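Local coordinates for protein flavodoxin (PDB 5VEG) that binds flavin mononucleotide and probably serves as a low-potential electron donor to redox enzymes, in association with a bacterial microcompartment, at residues V36-T41 with A92-G97. Numbering follows the deposited sequence.
With FMN (flavin mononucleotide), chain D.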
loop_
_atom_site.group_PDB
_atom_site.type_symbol
_atom_site.label_atom_id
_atom_site.label_comp_id
_atom_site.label_asym_id
_atom_site.label_seq_id
_atom_site.Cartn_x
_atom_site.Cartn_y
_atom_site.Cartn_z
ATOM N N VAL A 36 -5.186 -1.671 -2.327
ATOM C CA VAL A 36 -5.970 -0.472 -2.580
ATOM C C VAL A 36 -5.022 0.656 -2.960
ATOM O O VAL A 36 -3.882 0.731 -2.487
ATOM C CB VAL A 36 -6.867 -0.063 -1.393
ATOM C CG1 VAL A 36 -7.889 -1.182 -1.083
ATOM C CG2 VAL A 36 -6.035 0.266 -0.175
ATOM N N TYR A 37 -5.500 1.544 -3.827
ATOM C CA TYR A 37 -4.697 2.689 -4.234
ATOM C C TYR A 37 -5.524 3.957 -4.129
ATOM O O TYR A 37 -6.758 3.933 -4.222
ATOM C CB TYR A 37 -4.142 2.541 -5.672
ATOM C CG TYR A 37 -5.214 2.417 -6.743
ATOM C CD1 TYR A 37 -5.755 3.547 -7.358
ATOM C CD2 TYR A 37 -5.683 1.165 -7.134
ATOM C CE1 TYR A 37 -6.744 3.426 -8.323
ATOM C CE2 TYR A 37 -6.660 1.037 -8.097
ATOM C CZ TYR A 37 -7.188 2.163 -8.682
ATOM O OH TYR A 37 -8.157 2.020 -9.641
ATOM N N ALA A 38 -4.825 5.068 -3.921
ATOM C CA ALA A 38 -5.404 6.394 -4.085
ATOM C C ALA A 38 -4.596 7.118 -5.145
ATOM O O ALA A 38 -3.364 7.035 -5.152
ATOM C CB ALA A 38 -5.405 7.182 -2.779
ATOM N N THR A 39 -5.281 7.804 -6.056
ATOM C CA THR A 39 -4.525 8.393 -7.149
ATOM C C THR A 39 -5.318 9.528 -7.779
ATOM O O THR A 39 -6.551 9.567 -7.714
ATOM C CB THR A 39 -4.155 7.329 -8.189
ATOM O OG1 THR A 39 -3.270 7.899 -9.158
ATOM C CG2 THR A 39 -5.403 6.775 -8.884
ATOM N N MET A 40 -4.581 10.454 -8.389
ATOM C CA MET A 40 -5.186 11.511 -9.192
ATOM C C MET A 40 -4.653 11.552 -10.616
ATOM O O MET A 40 -5.435 11.729 -11.551
ATOM C CB MET A 40 -4.990 12.866 -8.512
ATOM C CG MET A 40 -5.785 12.951 -7.230
ATOM S SD MET A 40 -6.089 14.629 -6.668
ATOM C CE MET A 40 -4.480 15.285 -6.924
ATOM N N THR A 41 -3.351 11.357 -10.812
ATOM C CA THR A 41 -2.780 11.348 -12.151
ATOM C C THR A 41 -2.224 9.982 -12.530
ATOM O O THR A 41 -1.487 9.869 -13.519
ATOM C CB THR A 41 -1.709 12.438 -12.278
ATOM O OG1 THR A 41 -0.935 12.518 -11.074
ATOM C CG2 THR A 41 -2.369 13.795 -12.519
ATOM N N ALA A 92 -0.138 16.237 3.036
ATOM C CA ALA A 92 -1.536 15.911 3.279
ATOM C C ALA A 92 -1.855 14.496 2.808
ATOM O O ALA A 92 -1.353 14.035 1.778
ATOM C CB ALA A 92 -2.446 16.918 2.572
ATOM N N MET A 93 -2.695 13.810 3.577
ATOM C CA MET A 93 -3.258 12.533 3.154
ATOM C C MET A 93 -4.276 12.741 2.032
ATOM O O MET A 93 -4.919 13.788 1.957
ATOM C CB MET A 93 -3.964 11.859 4.324
ATOM C CG MET A 93 -3.120 11.721 5.543
ATOM S SD MET A 93 -2.521 10.044 5.571
ATOM C CE MET A 93 -4.048 9.136 5.439
ATOM N N PRO A 94 -4.487 11.735 1.185
ATOM C CA PRO A 94 -5.608 11.802 0.234
ATOM C C PRO A 94 -6.936 11.928 0.972
ATOM O O PRO A 94 -7.250 11.134 1.863
ATOM C CB PRO A 94 -5.506 10.471 -0.527
ATOM C CG PRO A 94 -4.102 9.980 -0.279
ATOM C CD PRO A 94 -3.758 10.458 1.090
ATOM N N GLU A 95 -7.720 12.942 0.595
ATOM C CA GLU A 95 -8.957 13.230 1.323
ATOM C C GLU A 95 -9.977 12.107 1.160
ATOM O O GLU A 95 -10.730 11.802 2.093
ATOM C CB GLU A 95 -9.547 14.559 0.846
ATOM C CG GLU A 95 -8.928 15.797 1.491
ATOM C CD GLU A 95 -9.466 17.098 0.901
ATOM O OE1 GLU A 95 -8.652 17.979 0.550
ATOM O OE2 GLU A 95 -10.704 17.239 0.785
ATOM N N GLU A 96 -10.022 11.494 -0.025
ATOM C CA GLU A 96 -10.864 10.336 -0.291
ATOM C C GLU A 96 -10.435 9.085 0.475
ATOM O O GLU A 96 -11.167 8.085 0.444
ATOM C CB GLU A 96 -10.874 10.046 -1.795
ATOM C CG GLU A 96 -9.552 9.509 -2.366
ATOM C CD GLU A 96 -8.615 10.610 -2.887
ATOM O OE1 GLU A 96 -8.680 11.751 -2.401
ATOM O OE2 GLU A 96 -7.804 10.325 -3.786
ATOM N N GLY A 97 -9.281 9.111 1.153
ATOM C CA GLY A 97 -8.788 7.963 1.899
ATOM C C GLY A 97 -8.795 8.141 3.407
ATOM O O GLY A 97 -8.361 7.247 4.143
HETATM N N1 FMN D . 4.420 14.597 -3.065
HETATM C C2 FMN D . 4.987 14.310 -1.840
HETATM O O2 FMN D . 5.676 13.302 -1.714
HETATM N N3 FMN D . 4.796 15.155 -0.768
HETATM C C4 FMN D . 4.036 16.299 -0.906
HETATM O O4 FMN D . 3.879 17.027 0.068
HETATM C C4A FMN D . 3.461 16.605 -2.140
HETATM N N5 FMN D . 2.693 17.745 -2.306
HETATM C C5A FMN D . 2.135 18.006 -3.552
HETATM C C6 FMN D . 1.358 19.152 -3.756
HETATM C C7 FMN D . 0.800 19.412 -5.013
HETATM C C7M FMN D . -0.035 20.643 -5.241
HETATM C C8 FMN D . 1.025 18.538 -6.070
HETATM C C8M FMN D . 0.428 18.824 -7.421
HETATM C C9 FMN D . 1.802 17.399 -5.878
HETATM C C9A FMN D . 2.340 17.135 -4.619
HETATM N N10 FMN D . 3.095 15.997 -4.445
HETATM C C10 FMN D . 3.663 15.742 -3.216
HETATM C "C1'" FMN D . 3.360 15.103 -5.620
HETATM C "C2'" FMN D . 2.435 13.915 -5.843
HETATM O "O2'" FMN D . 2.421 13.133 -4.677
HETATM C "C3'" FMN D . 3.104 13.123 -6.953
HETATM O "O3'" FMN D . 3.052 13.817 -8.185
HETATM C "C4'" FMN D . 2.493 11.750 -7.141
HETATM O "O4'" FMN D . 3.243 11.067 -8.114
HETATM C "C5'" FMN D . 1.065 11.863 -7.646
HETATM O "O5'" FMN D . 0.523 10.560 -7.608
HETATM P P FMN D . -0.800 10.193 -8.452
HETATM O O1P FMN D . -0.465 10.321 -9.922
HETATM O O2P FMN D . -1.134 8.748 -8.125
HETATM O O3P FMN D . -1.911 11.144 -8.123
HETATM O O HOH W 1 -7.989 7.863 -5.343
#
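Ala38, near the C-terminal end of strand 31-38, comes closest to Pro94, their CA atoms 6.9 Å apart, and no direct hydrogen bond joins segments 36-41 and 92-97. The methyl of Ala38 points at the loop and packs against the CB and CG atoms of Pro94, 4.0 Å from CG and about as far from CB. Two small apolar groups suit this buried spot: alanine lets the loop come close to the strand, and the rigid ring offers a compact hydrocarbon surface. Just beyond Pro94 the loop turns, Gly97 N donating to Pro94 O at 3.0 Å.

Glu96 reaches back toward the strand, its OE2 lying 4.1 Å from Ala38 CB; its length and its carboxylate suit it to hold both a water and Tyr86 OH. Its CG lies between the backbone N and the carbonyl carbon (chi1 70°), and a bend at chi2 (-92°) sets the carboxylate there. A water links the segments, accepting from Thr39 N at 2.8 Å and lying in hydrogen-bond contact with Glu96 OE2 at 2.9 Å.

Beyond the strand, the loop residues Thr39 to Thr41 turn to the cofactor. Thr39 points its CB away from segment 92-97, and with OG1 anti to the backbone N (chi1 -173°) its hydroxyl donates to FMN O2P at 2.5 Å, while OG1 is also hydrogen-bonded to Gly42 N. Met40 N reaches FMN O3P at 2.8 Å; Thr41 adds its N to O3P and its OG1 to O1P. Short hydroxyl side chains supplement the backbone N-H groups around the phosphate. The loop between strand 80-85 and helix 98-105 thus packs beside the phosphate loop that follows the first strand, and this phosphate loop on a five-stranded parallel sheet of order 2-1-3-4-5 is characteristic of flavodoxins.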